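Local coordinates for toxin-antitoxin system toxin HepN family (Shewanella oneidensis MR-1, PDB 6M6U), which cleaves mRNA as the bacteriostatic toxin of a type VII toxin-antitoxin system, and is neutralised by its cognate antitoxin MntA, mostly through tri-AMPylation, at residues B[12-23]-B[116-127]. Residues are numbered along the deposited sequence; the frame is centred on the assembly and turned at random.
Sequences IKRCIKRIQQVY and VQHHLEDFEQFI
Gln20 N donates to Ile16 O (2.8 Å) within helix 3-23, and both residues lay side-chain carbon, Gln20 CG and Ile16 CG2, against Leu120 CD1. The axes of segments 12-23 and 120-127 run nearly antiparallel (163°), with aliphatic branches between them. Ile16 CD1 presses on Phe123 CB at 3.6 Å, touches Glu124 CG and lies 3.7 Å from Leu120 O. Ile12 CG2 meets Ile127 CD1 tip to tip at 3.6 Å. Val116 comes from helix 109-118, Leu120, Phe123 and Ile127 from helix 120-131. Tyr23, its CG anti to the backbone N (chi1 175°), presents a ring face to Val116, whose CG1 makes a CH-pi contact 3.9 Å from the Tyr23 ring centroid. Near the helix junction His119 ND1 donates to the syn side of Asp122 OD2 (3.3 Å), a long, bent bond (140°) tilted out of the carboxylate plane. Phe123 also packs on Met93 of helix 84-102, its side chain about 8 Å from that of Arg97, an active-site residue by similarity. Arg14 NH2 hydrogen-bonds Tyr104 OH of a second subunit, the tyrosine that MntA tri-AMPylates, unmodified here. With no hydrogen bond between the segments, apolar packing and the CH-pi contact join them, with little directional constraint from polar groups.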
ATOM      1  N   ILE B  12     -11.637  50.366   8.454  1.00 60.92           N
ATOM      2  CA  ILE B  12     -11.774  51.210   7.269  1.00 63.86           C
ATOM      3  C   ILE B  12     -11.719  52.682   7.656  1.00 68.69           C
ATOM      4  O   ILE B  12     -11.035  53.488   7.014  1.00 73.18           O
ATOM      5  CB  ILE B  12     -13.073  50.875   6.514  1.00 61.07           C
ATOM      6  CG1 ILE B  12     -13.012  49.454   5.958  1.00 55.70           C
ATOM      7  CG2 ILE B  12     -13.313  51.883   5.393  1.00 61.17           C
ATOM      8  CD1 ILE B  12     -14.343  48.916   5.489  1.00 57.82           C
ATOM      9  N   LYS B  13     -12.427  53.050   8.727  1.00 70.46           N
ATOM     10  CA  LYS B  13     -12.417  54.437   9.183  1.00 70.85           C
ATOM     11  C   LYS B  13     -11.022  54.865   9.621  1.00 72.75           C
ATOM     12  O   LYS B  13     -10.514  55.901   9.177  1.00 72.44           O
ATOM     13  CB  LYS B  13     -13.422  54.628  10.318  1.00 70.36           C
ATOM     14  CG  LYS B  13     -14.862  54.668   9.849  1.00 71.39           C
ATOM     15  CD  LYS B  13     -15.831  54.606  11.012  1.00 76.82           C
ATOM     16  CE  LYS B  13     -17.262  54.739  10.524  1.00 79.20           C
ATOM     17  NZ  LYS B  13     -18.247  54.392  11.585  1.00 81.00           N
ATOM     18  N   ARG B  14     -10.385  54.076  10.495  1.00 74.14           N
ATOM     19  CA  ARG B  14      -9.031  54.400  10.939  1.00 72.15           C
ATOM     20  C   ARG B  14      -8.088  54.587   9.761  1.00 68.17           C
ATOM     21  O   ARG B  14      -7.238  55.482   9.772  1.00 69.89           O
ATOM     22  CB  ARG B  14      -8.486  53.307  11.860  1.00 71.02           C
ATOM     23  CG  ARG B  14      -8.837  53.466  13.325  1.00 76.62           C
ATOM     24  CD  ARG B  14      -7.843  52.710  14.200  1.00 81.58           C
ATOM     25  NE  ARG B  14      -7.436  51.438  13.606  1.00 87.09           N
ATOM     26  CZ  ARG B  14      -8.199  50.348  13.561  1.00 89.18           C
ATOM     27  NH1 ARG B  14      -9.424  50.369  14.073  1.00 86.60           N
ATOM     28  NH2 ARG B  14      -7.741  49.237  12.998  1.00 89.70           N
ATOM     29  N   CYS B  15      -8.232  53.759   8.726  1.00 63.86           N
ATOM     30  CA  CYS B  15      -7.281  53.803   7.624  1.00 64.43           C
ATOM     31  C   CYS B  15      -7.582  54.921   6.629  1.00 62.44           C
ATOM     32  O   CYS B  15      -6.653  55.433   5.994  1.00 56.09           O
ATOM     33  CB  CYS B  15      -7.245  52.454   6.912  1.00 62.47           C
ATOM     34  SG  CYS B  15      -6.658  51.137   7.980  1.00 64.56           S
ATOM     35  N   ILE B  16      -8.851  55.313   6.470  1.00 65.04           N
ATOM     36  CA  ILE B  16      -9.165  56.463   5.617  1.00 67.67           C
ATOM     37  C   ILE B  16      -8.617  57.741   6.236  1.00 70.71           C
ATOM     38  O   ILE B  16      -8.050  58.597   5.542  1.00 73.16           O
ATOM     39  CB  ILE B  16     -10.681  56.572   5.371  1.00 67.03           C
ATOM     40  CG1 ILE B  16     -11.170  55.434   4.477  1.00 60.78           C
ATOM     41  CG2 ILE B  16     -11.023  57.910   4.723  1.00 70.35           C
ATOM     42  CD1 ILE B  16     -12.633  55.545   4.124  1.00 57.56           C
ATOM     43  N   LYS B  17      -8.775  57.890   7.559  1.00 71.43           N
ATOM     44  CA  LYS B  17      -8.170  59.033   8.240  1.00 73.57           C
ATOM     45  C   LYS B  17      -6.652  59.000   8.124  1.00 71.64           C
ATOM     46  O   LYS B  17      -6.018  60.044   7.933  1.00 72.58           O
ATOM     47  CB  LYS B  17      -8.595  59.077   9.707  1.00 76.09           C
ATOM     48  CG  LYS B  17     -10.087  59.287   9.920  1.00 82.87           C
ATOM     49  CD  LYS B  17     -10.363  60.098  11.187  1.00 85.86           C
ATOM     50  CE  LYS B  17     -10.054  59.308  12.450  1.00 89.16           C
ATOM     51  NZ  LYS B  17     -10.987  58.158  12.646  1.00 92.95           N
ATOM     52  N   ARG B  18      -6.049  57.810   8.229  1.00 70.21           N
ATOM     53  CA  ARG B  18      -4.612  57.690   8.004  1.00 67.51           C
ATOM     54  C   ARG B  18      -4.226  58.156   6.605  1.00 67.91           C
ATOM     55  O   ARG B  18      -3.157  58.750   6.421  1.00 68.25           O
ATOM     56  CB  ARG B  18      -4.158  56.244   8.230  1.00 67.03           C
ATOM     57  CG  ARG B  18      -3.985  55.865   9.692  1.00 66.14           C
ATOM     58  CD  ARG B  18      -2.863  56.669  10.322  1.00 68.73           C
ATOM     59  NE  ARG B  18      -1.581  56.411   9.673  1.00 71.09           N
ATOM     60  CZ  ARG B  18      -0.577  57.282   9.624  1.00 70.52           C
ATOM     61  NH1 ARG B  18      -0.706  58.480  10.179  1.00 70.47           N
ATOM     62  NH2 ARG B  18       0.555  56.959   9.012  1.00 67.15           N
ATOM     63  N   ILE B  19      -5.085  57.917   5.611  1.00 69.73           N
ATOM     64  CA  ILE B  19      -4.794  58.358   4.248  1.00 71.48           C
ATOM     65  C   ILE B  19      -4.960  59.868   4.126  1.00 70.13           C
ATOM     66  O   ILE B  19      -4.106  60.557   3.557  1.00 70.18           O
ATOM     67  CB  ILE B  19      -5.680  57.614   3.231  1.00 64.79           C
ATOM     68  CG1 ILE B  19      -5.258  56.145   3.119  1.00 61.13           C
ATOM     69  CG2 ILE B  19      -5.628  58.297   1.865  1.00 58.73           C
ATOM     70  CD1 ILE B  19      -6.404  55.187   2.865  1.00 54.68           C
ATOM     71  N   GLN B  20      -6.064  60.406   4.655  1.00 69.70           N
ATOM     72  CA  GLN B  20      -6.280  61.849   4.599  1.00 68.08           C
ATOM     73  C   GLN B  20      -5.200  62.602   5.368  1.00 73.60           C
ATOM     74  O   GLN B  20      -4.729  63.656   4.921  1.00 75.23           O
ATOM     75  CB  GLN B  20      -7.667  62.190   5.138  1.00 66.19           C
ATOM     76  CG  GLN B  20      -8.793  61.763   4.207  1.00 67.80           C
ATOM     77  CD  GLN B  20     -10.132  61.649   4.906  1.00 74.52           C
ATOM     78  OE1 GLN B  20     -10.209  61.647   6.136  1.00 80.90           O
ATOM     79  NE2 GLN B  20     -11.199  61.547   4.122  1.00 73.78           N
ATOM     80  N   GLN B  21      -4.782  62.067   6.514  1.00 75.98           N
ATOM     81  CA  GLN B  21      -3.778  62.745   7.329  1.00 77.56           C
ATOM     82  C   GLN B  21      -2.402  62.707   6.671  1.00 75.95           C
ATOM     83  O   GLN B  21      -1.677  63.707   6.679  1.00 76.18           O
ATOM     84  CB  GLN B  21      -3.731  62.114   8.720  1.00 82.04           C
ATOM     85  CG  GLN B  21      -2.624  62.625   9.619  1.00 89.64           C
ATOM     86  CD  GLN B  21      -2.881  62.295  11.076  1.00 95.52           C
ATOM     87  OE1 GLN B  21      -1.948  62.081  11.854  1.00 98.31           O
ATOM     88  NE2 GLN B  21      -4.160  62.258  11.451  1.00 96.63           N
ATOM     89  N   VAL B  22      -2.027  61.563   6.095  1.00 78.24           N
ATOM     90  CA  VAL B  22      -0.698  61.426   5.506  1.00 72.80           C
ATOM     91  C   VAL B  22      -0.614  62.163   4.175  1.00 69.83           C
ATOM     92  O   VAL B  22       0.426  62.739   3.835  1.00 67.44           O
ATOM     93  CB  VAL B  22      -0.337  59.935   5.363  1.00 69.78           C
ATOM     94  CG1 VAL B  22       0.892  59.753   4.481  1.00 66.55           C
ATOM     95  CG2 VAL B  22      -0.090  59.325   6.731  1.00 69.95           C
ATOM     96  N   TYR B  23      -1.704  62.167   3.404  1.00 69.32           N
ATOM     97  CA  TYR B  23      -1.696  62.849   2.114  1.00 71.00           C
ATOM     98  C   TYR B  23      -1.796  64.362   2.273  1.00 72.81           C
ATOM     99  O   TYR B  23      -1.317  65.102   1.405  1.00 70.31           O
ATOM    100  CB  TYR B  23      -2.829  62.313   1.227  1.00 71.85           C
ATOM    101  CG  TYR B  23      -2.989  63.027  -0.099  1.00 76.85           C
ATOM    102  CD1 TYR B  23      -2.253  62.642  -1.215  1.00 77.58           C
ATOM    103  CD2 TYR B  23      -3.887  64.080  -0.237  1.00 80.89           C
ATOM    104  CE1 TYR B  23      -2.401  63.297  -2.428  1.00 80.14           C
ATOM    105  CE2 TYR B  23      -4.039  64.738  -1.440  1.00 84.01           C
ATOM    106  CZ  TYR B  23      -3.295  64.343  -2.532  1.00 86.33           C
ATOM    107  OH  TYR B  23      -3.452  65.005  -3.728  1.00 92.80           O
ATOM    108  N   VAL B 116      -7.735  59.253  -3.848  1.00 56.47           N
ATOM    109  CA  VAL B 116      -7.638  59.907  -2.544  1.00 62.48           C
ATOM    110  C   VAL B 116      -8.585  61.098  -2.456  1.00 71.80           C
ATOM    111  O   VAL B 116      -9.169  61.364  -1.398  1.00 71.98           O
ATOM    112  CB  VAL B 116      -6.179  60.329  -2.268  1.00 62.78           C
ATOM    113  CG1 VAL B 116      -6.092  61.217  -1.030  1.00 62.05           C
ATOM    114  CG2 VAL B 116      -5.296  59.103  -2.104  1.00 58.63           C
ATOM    115  N   GLN B 117      -8.770  61.818  -3.561  1.00 78.01           N
ATOM    116  CA  GLN B 117      -9.612  63.007  -3.564  1.00 84.27           C
ATOM    117  C   GLN B 117     -11.093  62.700  -3.740  1.00 84.30           C
ATOM    118  O   GLN B 117     -11.931  63.392  -3.151  1.00 84.39           O
ATOM    119  CB  GLN B 117      -9.169  63.964  -4.675  1.00 87.74           C
ATOM    120  CG  GLN B 117      -7.751  64.488  -4.534  1.00 91.73           C
ATOM    121  CD  GLN B 117      -7.357  65.410  -5.675  1.00 96.89           C
ATOM    122  OE1 GLN B 117      -7.454  65.045  -6.849  1.00 97.91           O
ATOM    123  NE2 GLN B 117      -6.910  66.614  -5.335  1.00 98.44           N
ATOM    124  N   HIS B 118     -11.444  61.681  -4.526  1.00 88.22           N
ATOM    125  CA  HIS B 118     -12.820  61.522  -4.977  1.00 94.41           C
ATOM    126  C   HIS B 118     -13.447  60.160  -4.724  1.00 94.66           C
ATOM    127  O   HIS B 118     -14.663  60.029  -4.913  1.00 94.30           O
ATOM    128  CB  HIS B 118     -12.923  61.824  -6.481  1.00 99.06           C
ATOM    129  CG  HIS B 118     -12.559  63.229  -6.839  1.00102.91           C
ATOM    130  ND1 HIS B 118     -11.648  63.534  -7.828  1.00104.78           N
ATOM    131  CD2 HIS B 118     -12.984  64.415  -6.341  1.00103.41           C
ATOM    132  CE1 HIS B 118     -11.525  64.847  -7.921  1.00105.35           C
ATOM    133  NE2 HIS B 118     -12.325  65.404  -7.030  1.00105.39           N
ATOM    134  N   HIS B 119     -12.686  59.146  -4.314  1.00 95.60           N
ATOM    135  CA  HIS B 119     -13.238  57.803  -4.222  1.00 90.92           C
ATOM    136  C   HIS B 119     -13.146  57.175  -2.840  1.00 85.50           C
ATOM    137  O   HIS B 119     -13.651  56.063  -2.655  1.00 87.09           O
ATOM    138  CB  HIS B 119     -12.574  56.889  -5.258  1.00 93.04           C
ATOM    139  CG  HIS B 119     -13.019  57.165  -6.660  1.00 98.49           C
ATOM    140  ND1 HIS B 119     -13.817  56.297  -7.373  1.00100.74           N
ATOM    141  CD2 HIS B 119     -12.800  58.229  -7.471  1.00100.42           C
ATOM    142  CE1 HIS B 119     -14.060  56.807  -8.568  1.00101.71           C
ATOM    143  NE2 HIS B 119     -13.454  57.978  -8.653  1.00101.60           N
ATOM    144  N   LEU B 120     -12.550  57.853  -1.858  1.00 73.44           N
ATOM    145  CA  LEU B 120     -12.629  57.359  -0.488  1.00 69.13           C
ATOM    146  C   LEU B 120     -14.071  57.271  -0.006  1.00 75.37           C
ATOM    147  O   LEU B 120     -14.349  56.541   0.954  1.00 74.76           O
ATOM    148  CB  LEU B 120     -11.810  58.249   0.448  1.00 62.04           C
ATOM    149  CG  LEU B 120     -10.303  58.257   0.179  1.00 62.22           C
ATOM    150  CD1 LEU B 120      -9.552  59.068   1.226  1.00 56.61           C
ATOM    151  CD2 LEU B 120      -9.768  56.830   0.110  1.00 65.09           C
ATOM    152  N   GLU B 121     -14.990  57.987  -0.661  1.00 78.56           N
ATOM    153  CA  GLU B 121     -16.405  57.907  -0.311  1.00 79.65           C
ATOM    154  C   GLU B 121     -16.991  56.531  -0.608  1.00 72.53           C
ATOM    155  O   GLU B 121     -17.988  56.146   0.011  1.00 68.50           O
ATOM    156  CB  GLU B 121     -17.196  58.982  -1.058  1.00 85.86           C
ATOM    157  CG  GLU B 121     -17.296  60.319  -0.332  1.00 95.67           C
ATOM    158  CD  GLU B 121     -16.037  61.165  -0.447  1.00103.93           C
ATOM    159  OE1 GLU B 121     -16.023  62.277   0.120  1.00107.76           O
ATOM    160  OE2 GLU B 121     -15.068  60.727  -1.104  1.00106.62           O
ATOM    161  N   ASP B 122     -16.405  55.790  -1.555  1.00 71.94           N
ATOM    162  CA  ASP B 122     -16.890  54.442  -1.846  1.00 71.49           C
ATOM    163  C   ASP B 122     -16.769  53.538  -0.626  1.00 65.33           C
ATOM    164  O   ASP B 122     -17.693  52.781  -0.311  1.00 66.10           O
ATOM    165  CB  ASP B 122     -16.127  53.846  -3.031  1.00 75.21           C
ATOM    166  CG  ASP B 122     -16.341  54.624  -4.317  1.00 81.42           C
ATOM    167  OD1 ASP B 122     -17.348  55.358  -4.411  1.00 88.19           O
ATOM    168  OD2 ASP B 122     -15.503  54.497  -5.236  1.00 78.82           O
ATOM    169  N   PHE B 123     -15.635  53.609   0.076  1.00 63.62           N
ATOM    170  CA  PHE B 123     -15.484  52.878   1.329  1.00 64.94           C
ATOM    171  C   PHE B 123     -16.547  53.287   2.339  1.00 69.43           C
ATOM    172  O   PHE B 123     -17.137  52.435   3.012  1.00 69.70           O
ATOM    173  CB  PHE B 123     -14.089  53.112   1.909  1.00 64.57           C
ATOM    174  CG  PHE B 123     -12.975  52.534   1.086  1.00 64.97           C
ATOM    175  CD1 PHE B 123     -13.051  51.238   0.600  1.00 57.93           C
ATOM    176  CD2 PHE B 123     -11.847  53.290   0.799  1.00 68.78           C
ATOM    177  CE1 PHE B 123     -12.024  50.704  -0.154  1.00 54.62           C
ATOM    178  CE2 PHE B 123     -10.814  52.762   0.043  1.00 68.09           C
ATOM    179  CZ  PHE B 123     -10.906  51.465  -0.435  1.00 64.79           C
ATOM    180  N   GLU B 124     -16.802  54.593   2.460  1.00 75.08           N
ATOM    181  CA  GLU B 124     -17.782  55.073   3.430  1.00 75.31           C
ATOM    182  C   GLU B 124     -19.201  54.727   2.997  1.00 70.92           C
ATOM    183  O   GLU B 124     -20.049  54.398   3.836  1.00 70.00           O
ATOM    184  CB  GLU B 124     -17.621  56.580   3.627  1.00 78.88           C
ATOM    185  CG  GLU B 124     -16.171  57.003   3.793  1.00 83.56           C
ATOM    186  CD  GLU B 124     -15.985  58.076   4.843  1.00 90.14           C
ATOM    187  OE1 GLU B 124     -16.061  59.271   4.494  1.00 92.22           O
ATOM    188  OE2 GLU B 124     -15.768  57.717   6.020  1.00 93.26           O
ATOM    189  N   GLN B 125     -19.472  54.788   1.692  1.00 69.93           N
ATOM    190  CA  GLN B 125     -20.766  54.352   1.176  1.00 71.38           C
ATOM    191  C   GLN B 125     -20.984  52.863   1.428  1.00 73.20           C
ATOM    192  O   GLN B 125     -22.090  52.439   1.784  1.00 74.83           O
ATOM    193  CB  GLN B 125     -20.853  54.672  -0.317  1.00 74.75           C
ATOM    194  CG  GLN B 125     -22.212  54.444  -0.954  1.00 79.08           C
ATOM    195  CD  GLN B 125     -22.216  54.777  -2.436  1.00 79.83           C
ATOM    196  OE1 GLN B 125     -21.369  55.533  -2.917  1.00 79.01           O
ATOM    197  NE2 GLN B 125     -23.165  54.206  -3.169  1.00 79.33           N
ATOM    198  N   PHE B 126     -19.935  52.056   1.255  1.00 71.46           N
ATOM    199  CA  PHE B 126     -20.025  50.628   1.553  1.00 68.13           C
ATOM    200  C   PHE B 126     -20.275  50.389   3.038  1.00 69.81           C
ATOM    201  O   PHE B 126     -21.046  49.497   3.409  1.00 66.65           O
ATOM    202  CB  PHE B 126     -18.741  49.934   1.091  1.00 65.70           C
ATOM    203  CG  PHE B 126     -18.682  48.472   1.415  1.00 67.46           C
ATOM    204  CD1 PHE B 126     -19.443  47.560   0.705  1.00 70.08           C
ATOM    205  CD2 PHE B 126     -17.841  48.005   2.410  1.00 68.64           C
ATOM    206  CE1 PHE B 126     -19.376  46.207   0.994  1.00 69.25           C
ATOM    207  CE2 PHE B 126     -17.771  46.653   2.704  1.00 65.54           C
ATOM    208  CZ  PHE B 126     -18.540  45.755   1.994  1.00 65.51           C
ATOM    209  N   ILE B 127     -19.632  51.179   3.902  1.00 79.34           N
ATOM    210  CA  ILE B 127     -19.858  51.063   5.341  1.00 83.21           C
ATOM    211  C   ILE B 127     -21.320  51.331   5.675  1.00 84.45           C
ATOM    212  O   ILE B 127     -21.950  50.588   6.437  1.00 84.90           O
ATOM    213  CB  ILE B 127     -18.930  52.024   6.107  1.00 87.69           C
ATOM    214  CG1 ILE B 127     -17.479  51.553   6.042  1.00 86.88           C
ATOM    215  CG2 ILE B 127     -19.394  52.192   7.549  1.00 89.54           C
ATOM    216  CD1 ILE B 127     -16.532  52.453   6.797  1.00 88.95           C
TER